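Local coordinates for 4-amino-4-deoxy-L-arabinose transferase or related glycosyltransferases of PMT family (Cupriavidus metallidurans, PDB 5EZM), which is a zinc-binding membrane glycosyltransferase of the GT-C fold that probably transfers 4-amino-4-deoxy-L-arabinose from a polyprenyl phosphate carrier to lipid A, at residues L388-V393 with W412-F417; N403-A408 with R561-V566. All blocks are in the same frame, centred on the assembly; numbering follows the deposited sequence.

Contact 1. Residues L388-V393 with W412-F417. With MPG ([(Z)-octadec-9-enyl] (2R)-2,3-bis(oxidanyl)propanoate), chain X.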
loop_
_atom_site.group_PDB
_atom_site.type_symbol
_atom_site.label_atom_id
_atom_site.label_comp_id
_atom_site.label_asym_id
_atom_site.label_seq_id
_atom_site.Cartn_x
_atom_site.Cartn_y
_atom_site.Cartn_z
ATOM N N LEU A 388 -25.368 -12.157 1.910
ATOM C CA LEU A 388 -26.664 -11.584 2.260
ATOM C C LEU A 388 -26.578 -10.081 2.492
ATOM O O LEU A 388 -27.529 -9.354 2.187
ATOM C CB LEU A 388 -27.231 -12.271 3.503
ATOM C CG LEU A 388 -27.866 -13.648 3.312
ATOM C CD1 LEU A 388 -28.382 -14.185 4.636
ATOM C CD2 LEU A 388 -28.987 -13.578 2.290
ATOM N N ALA A 389 -25.459 -9.600 3.024
ATOM C CA ALA A 389 -25.295 -8.194 3.363
ATOM C C ALA A 389 -24.727 -7.364 2.220
ATOM O O ALA A 389 -24.619 -6.142 2.358
ATOM C CB ALA A 389 -24.395 -8.050 4.595
ATOM N N SER A 390 -24.362 -7.992 1.100
ATOM C CA SER A 390 -23.790 -7.238 -0.012
ATOM C C SER A 390 -24.711 -6.152 -0.566
ATOM O O SER A 390 -24.191 -5.087 -0.941
ATOM C CB SER A 390 -23.350 -8.201 -1.124
ATOM O OG SER A 390 -24.366 -9.129 -1.449
ATOM N N PRO A 391 -26.038 -6.322 -0.647
ATOM C CA PRO A 391 -26.880 -5.216 -1.136
ATOM C C PRO A 391 -26.838 -3.967 -0.268
ATOM O O PRO A 391 -27.414 -2.947 -0.669
ATOM C CB PRO A 391 -28.289 -5.825 -1.160
ATOM C CG PRO A 391 -28.058 -7.275 -1.320
ATOM C CD PRO A 391 -26.832 -7.560 -0.507
ATOM N N VAL A 392 -26.182 -4.008 0.895
ATOM C CA VAL A 392 -26.082 -2.819 1.737
ATOM C C VAL A 392 -25.317 -1.716 1.017
ATOM O O VAL A 392 -25.705 -0.542 1.060
ATOM C CB VAL A 392 -25.432 -3.174 3.088
ATOM C CG1 VAL A 392 -24.898 -1.925 3.777
ATOM C CG2 VAL A 392 -26.433 -3.889 3.980
ATOM N N VAL A 393 -24.225 -2.072 0.334
ATOM C CA VAL A 393 -23.429 -1.057 -0.344
ATOM C C VAL A 393 -24.157 -0.487 -1.556
ATOM O O VAL A 393 -23.817 0.609 -2.017
ATOM C CB VAL A 393 -22.051 -1.620 -0.740
ATOM C CG1 VAL A 393 -21.409 -2.329 0.444
ATOM C CG2 VAL A 393 -22.173 -2.554 -1.921
ATOM N N TRP A 412 -20.663 -6.752 -7.666
ATOM C CA TRP A 412 -19.306 -7.291 -7.650
ATOM C C TRP A 412 -18.926 -7.813 -6.269
ATOM O O TRP A 412 -18.207 -8.815 -6.157
ATOM C CB TRP A 412 -18.304 -6.241 -8.128
ATOM C CG TRP A 412 -18.390 -5.989 -9.603
ATOM C CD1 TRP A 412 -18.563 -4.786 -10.218
ATOM C CD2 TRP A 412 -18.331 -6.970 -10.649
ATOM N NE1 TRP A 412 -18.604 -4.953 -11.580
ATOM C CE2 TRP A 412 -18.468 -6.284 -11.871
ATOM C CE3 TRP A 412 -18.174 -8.362 -10.672
ATOM C CZ2 TRP A 412 -18.453 -6.940 -13.103
ATOM C CZ3 TRP A 412 -18.160 -9.012 -11.895
ATOM C CH2 TRP A 412 -18.298 -8.300 -13.092
ATOM N N VAL A 413 -19.399 -7.156 -5.207
ATOM C CA VAL A 413 -19.173 -7.682 -3.862
ATOM C C VAL A 413 -19.890 -9.019 -3.689
ATOM O O VAL A 413 -19.326 -9.990 -3.160
ATOM C CB VAL A 413 -19.616 -6.658 -2.805
ATOM C CG1 VAL A 413 -19.456 -7.237 -1.408
ATOM C CG2 VAL A 413 -18.811 -5.379 -2.957
ATOM N N ALA A 414 -21.145 -9.090 -4.139
ATOM C CA ALA A 414 -21.884 -10.344 -4.073
ATOM C C ALA A 414 -21.158 -11.448 -4.829
ATOM O O ALA A 414 -21.045 -12.577 -4.337
ATOM C CB ALA A 414 -23.295 -10.152 -4.626
ATOM N N VAL A 415 -20.648 -11.137 -6.024
ATOM C CA VAL A 415 -19.859 -12.110 -6.776
ATOM C C VAL A 415 -18.637 -12.539 -5.971
ATOM O O VAL A 415 -18.279 -13.723 -5.943
ATOM C CB VAL A 415 -19.462 -11.533 -8.149
ATOM C CG1 VAL A 415 -18.389 -12.389 -8.807
ATOM C CG2 VAL A 415 -20.679 -11.429 -9.054
ATOM N N ALA A 416 -17.989 -11.587 -5.293
ATOM C CA ALA A 416 -16.808 -11.914 -4.498
ATOM C C ALA A 416 -17.141 -12.930 -3.409
ATOM O O ALA A 416 -16.456 -13.951 -3.259
ATOM C CB ALA A 416 -16.213 -10.640 -3.893
ATOM N N PHE A 417 -18.201 -12.676 -2.639
ATOM C CA PHE A 417 -18.563 -13.651 -1.616
ATOM C C PHE A 417 -19.021 -14.967 -2.234
ATOM O O PHE A 417 -18.864 -16.028 -1.616
ATOM C CB PHE A 417 -19.633 -13.079 -0.686
ATOM C CG PHE A 417 -19.095 -12.087 0.307
ATOM C CD1 PHE A 417 -18.239 -12.498 1.316
ATOM C CD2 PHE A 417 -19.436 -10.747 0.226
ATOM C CE1 PHE A 417 -17.736 -11.591 2.228
ATOM C CE2 PHE A 417 -18.936 -9.833 1.136
ATOM C CZ PHE A 417 -18.084 -10.255 2.139
HETATM C C2 MPG X . -17.888 -2.860 -14.023
HETATM C C3 MPG X . -16.549 -2.217 -13.687
HETATM C C4 MPG X . -15.619 -3.144 -12.917
HETATM C C5 MPG X . -15.781 -4.623 -13.307
HETATM C C6 MPG X . -15.114 -5.582 -12.307
HETATM C C7 MPG X . -14.934 -6.999 -12.889
HETATM C C8 MPG X . -14.356 -8.005 -11.864
HETATM C C1 MPG X . -18.980 -1.817 -14.270
#
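S390 presses its short side chain against A414 and V413, with no hydrogen bond between the segments, and has the largest share of the surface buried between them. Its CB sits over the helix backbone, 3.8 Å from A414 N, while OG rests beside the A414 methyl, with S390 OG to A414 CB at 3.5 Å. The hydroxyl does not look for a partner across the interface. Held between the backbone N and the carbonyl carbon (chi1 49°), S390 OG turns back to its own chain and hydrogen-bonds to L387 O, so this buried polar group is satisfied and meets A414 by van der Waals contact alone. Small residues on both sides let the chains come close: the CA atoms of S390 and A414 are 5.5 Å apart. These segments belong to successive helices of the GT-C membrane domain, 369-389 and 403-430, predicted to span the membrane and running in roughly opposite directions, with 388-393 in the end region of the first. V413, the residue before A414, flanks it against the same serine. With CG1 anti to the backbone N (chi1 177°), that methyl reaches S390 CB at 4.0 Å, and the other branch looks toward V393, where V413 CG2 and V393 CG2 are a looser 4.5 Å apart. A414 and F417 also touch L387, while V415 and A416 turn to V452 of helix 435-456. W412 takes no part in the contact with S390 and meets bound lipid instead. One face of its indole carries the hydrocarbon chain of an MPG molecule, whose C6 stands 3.4 Å above the ring plane, and the tail continues over the six-membered ring, with W412 CZ2 to MPG C7 at 3.5 Å. A further MPG touches V413.

Contact 2. Residues N403-A408 with R561-V566; sequences NSFYRA and RDWRRV
W563, in the loop that joins the antiparallel strands 557-561 and 566-569 into a β-hairpin, meets F405 in the first turns of helix 403-430. The hairpin forms one side of the mixed sheet in the C-terminal domain, so this small surface contact joins that domain to the membrane helices. Two aromatic rings make all of it. F405 CE2 lies 3.6 Å from W563 NE1 and 3.9 Å from W563 CD1, and CZ is close behind. The indole N lies at the edge of the phenyl ring, near its plane, so the N-H is not set over the π face. The ring planes are turned 80° to each other, yet the approach is oblique, with F405 and the five-membered ring of W563 centred 5.6 Å apart. F405 also packs on V460 and P463 of helix 458-465, and W563 on P402. Cutting F405 back to an alanine would probably leave W563 NE1 and CD1 without their aromatic neighbour and open a gap beside V460 and P463. The loop behind W563 is shaped by an Asx turn: D562 OD1 accepts R564 N at 2.8 Å, nearly along its C-O axis, and R565 N more weakly. R565 has a second acid, D490, at NE; R565 NH1 bonds to A464 O and makes a salt bridge to D562 OD2 at 3.1 Å, 30° out of the carboxylate plane on the syn side.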
loop_
_atom_site.group_PDB
_atom_site.type_symbol
_atom_site.label_atom_id
_atom_site.label_comp_id
_atom_site.label_asym_id
_atom_site.label_seq_id
_atom_site.Cartn_x
_atom_site.Cartn_y
_atom_site.Cartn_z
ATOM N N ASN A 403 -25.094 7.238 -6.245
ATOM C CA ASN A 403 -25.462 5.916 -5.750
ATOM C C ASN A 403 -25.327 4.838 -6.818
ATOM O O ASN A 403 -25.072 3.674 -6.487
ATOM C CB ASN A 403 -26.891 5.947 -5.207
ATOM C CG ASN A 403 -27.451 4.561 -4.953
ATOM O OD1 ASN A 403 -28.292 4.068 -5.708
ATOM N ND2 ASN A 403 -26.979 3.921 -3.888
ATOM N N SER A 404 -25.484 5.200 -8.094
ATOM C CA SER A 404 -25.488 4.202 -9.161
ATOM C C SER A 404 -24.190 3.402 -9.186
ATOM O O SER A 404 -24.209 2.169 -9.300
ATOM C CB SER A 404 -25.728 4.881 -10.508
ATOM O OG SER A 404 -26.931 5.627 -10.479
ATOM N N PHE A 405 -23.050 4.090 -9.072
ATOM C CA PHE A 405 -21.765 3.397 -9.071
ATOM C C PHE A 405 -21.678 2.387 -7.936
ATOM O O PHE A 405 -21.080 1.316 -8.099
ATOM C CB PHE A 405 -20.620 4.405 -8.973
ATOM C CG PHE A 405 -20.634 5.448 -10.052
ATOM C CD1 PHE A 405 -20.042 5.204 -11.277
ATOM C CD2 PHE A 405 -21.233 6.679 -9.837
ATOM C CE1 PHE A 405 -20.047 6.167 -12.271
ATOM C CE2 PHE A 405 -21.244 7.646 -10.827
ATOM C CZ PHE A 405 -20.651 7.389 -12.045
ATOM N N TYR A 406 -22.277 2.699 -6.787
ATOM C CA TYR A 406 -22.282 1.752 -5.682
ATOM C C TYR A 406 -23.267 0.615 -5.916
ATOM O O TYR A 406 -23.032 -0.508 -5.453
ATOM C CB TYR A 406 -22.582 2.482 -4.374
ATOM C CG TYR A 406 -21.448 3.386 -3.947
ATOM C CD1 TYR A 406 -20.379 2.890 -3.216
ATOM C CD2 TYR A 406 -21.435 4.729 -4.294
ATOM C CE1 TYR A 406 -19.335 3.707 -2.831
ATOM C CE2 TYR A 406 -20.395 5.557 -3.914
ATOM C CZ TYR A 406 -19.349 5.040 -3.182
ATOM O OH TYR A 406 -18.310 5.857 -2.798
ATOM N N ARG A 407 -24.361 0.876 -6.636
ATOM C CA ARG A 407 -25.226 -0.216 -7.066
ATOM C C ARG A 407 -24.463 -1.186 -7.957
ATOM O O ARG A 407 -24.626 -2.406 -7.844
ATOM C CB ARG A 407 -26.454 0.330 -7.795
ATOM C CG ARG A 407 -27.409 1.112 -6.911
ATOM C CD ARG A 407 -28.707 1.429 -7.643
ATOM N NE ARG A 407 -29.338 0.224 -8.174
ATOM C CZ ARG A 407 -30.057 -0.628 -7.448
ATOM N NH1 ARG A 407 -30.239 -0.414 -6.151
ATOM N NH2 ARG A 407 -30.592 -1.697 -8.020
ATOM N N ALA A 408 -23.615 -0.662 -8.846
ATOM C CA ALA A 408 -22.760 -1.525 -9.652
ATOM C C ALA A 408 -21.655 -2.179 -8.827
ATOM O O ALA A 408 -21.145 -3.232 -9.222
ATOM C CB ALA A 408 -22.147 -0.730 -10.806
ATOM N N ARG A 561 -16.300 18.367 -17.153
ATOM C CA ARG A 561 -16.845 18.160 -15.820
ATOM C C ARG A 561 -16.969 16.671 -15.544
ATOM O O ARG A 561 -17.167 15.867 -16.456
ATOM C CB ARG A 561 -18.232 18.797 -15.642
ATOM C CG ARG A 561 -18.356 20.222 -16.126
ATOM C CD ARG A 561 -19.768 20.760 -15.919
ATOM N NE ARG A 561 -20.805 19.865 -16.435
ATOM C CZ ARG A 561 -21.213 19.837 -17.700
ATOM N NH1 ARG A 561 -20.666 20.646 -18.596
ATOM N NH2 ARG A 561 -22.165 18.994 -18.074
ATOM N N ASP A 562 -16.843 16.316 -14.271
ATOM C CA ASP A 562 -17.332 15.039 -13.764
ATOM C C ASP A 562 -17.951 15.321 -12.398
ATOM O O ASP A 562 -18.316 16.459 -12.080
ATOM C CB ASP A 562 -16.221 13.976 -13.753
ATOM C CG ASP A 562 -15.006 14.401 -12.960
ATOM O OD1 ASP A 562 -15.177 14.940 -11.847
ATOM O OD2 ASP A 562 -13.876 14.189 -13.450
ATOM N N TRP A 563 -18.067 14.291 -11.563
ATOM C CA TRP A 563 -18.760 14.462 -10.292
ATOM C C TRP A 563 -17.919 15.171 -9.237
ATOM O O TRP A 563 -18.478 15.679 -8.259
ATOM C CB TRP A 563 -19.214 13.107 -9.759
ATOM C CG TRP A 563 -20.289 12.481 -10.572
ATOM C CD1 TRP A 563 -20.197 11.340 -11.316
ATOM C CD2 TRP A 563 -21.629 12.956 -10.729
ATOM N NE1 TRP A 563 -21.401 11.073 -11.923
ATOM C CE2 TRP A 563 -22.297 12.051 -11.581
ATOM C CE3 TRP A 563 -22.332 14.057 -10.229
ATOM C CZ2 TRP A 563 -23.631 12.211 -11.937
ATOM C CZ3 TRP A 563 -23.653 14.217 -10.590
ATOM C CH2 TRP A 563 -24.289 13.301 -11.439
ATOM N N ARG A 564 -16.599 15.225 -9.409
ATOM C CA ARG A 564 -15.720 15.760 -8.384
ATOM C C ARG A 564 -14.945 16.998 -8.809
ATOM O O ARG A 564 -14.301 17.621 -7.955
ATOM C CB ARG A 564 -14.720 14.684 -7.924
ATOM C CG ARG A 564 -15.369 13.468 -7.275
ATOM C CD ARG A 564 -14.333 12.485 -6.736
ATOM N NE ARG A 564 -13.469 13.091 -5.726
ATOM C CZ ARG A 564 -12.228 13.513 -5.954
ATOM N NH1 ARG A 564 -11.695 13.389 -7.162
ATOM N NH2 ARG A 564 -11.517 14.057 -4.975
ATOM N N ARG A 565 -14.983 17.380 -10.083
ATOM C CA ARG A 565 -14.139 18.469 -10.547
ATOM C C ARG A 565 -14.788 19.170 -11.731
ATOM O O ARG A 565 -15.508 18.557 -12.527
ATOM C CB ARG A 565 -12.736 17.962 -10.924
ATOM C CG ARG A 565 -12.748 16.725 -11.807
ATOM C CD ARG A 565 -11.360 16.245 -12.219
ATOM N NE ARG A 565 -10.612 15.602 -11.144
ATOM C CZ ARG A 565 -10.832 14.367 -10.693
ATOM N NH1 ARG A 565 -11.808 13.621 -11.200
ATOM N NH2 ARG A 565 -10.079 13.877 -9.716
ATOM N N VAL A 566 -14.535 20.473 -11.814
ATOM C CA VAL A 566 -14.859 21.308 -12.962
ATOM C C VAL A 566 -13.543 21.824 -13.525
ATOM O O VAL A 566 -12.687 22.306 -12.769
ATOM C CB VAL A 566 -15.783 22.478 -12.576
ATOM C CG1 VAL A 566 -16.191 23.271 -13.811
ATOM C CG2 VAL A 566 -17.002 21.977 -11.822
#

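Overall arrangement
Helix 403-430 serves both contacts: its first turns face the C-terminal domain in contact 2, and residues 412-417 face the preceding helix in contact 1. The centres are 20 Å apart, but the contacts touch where V393 O packs against Y406 CB at 3.3 Å. N403 and Y406 also hold the connecting chain, through hydrogen bonds to A394, L396 and A398. Bound lipid lies near both. W412 shares its MPG pocket with L455 and T459, and T459 takes part in a weak hydrogen bond with F405 O; the F405 side chain is about 8 Å from an MPG molecule. Neither contact includes the zinc ligands E87, H268 and H270.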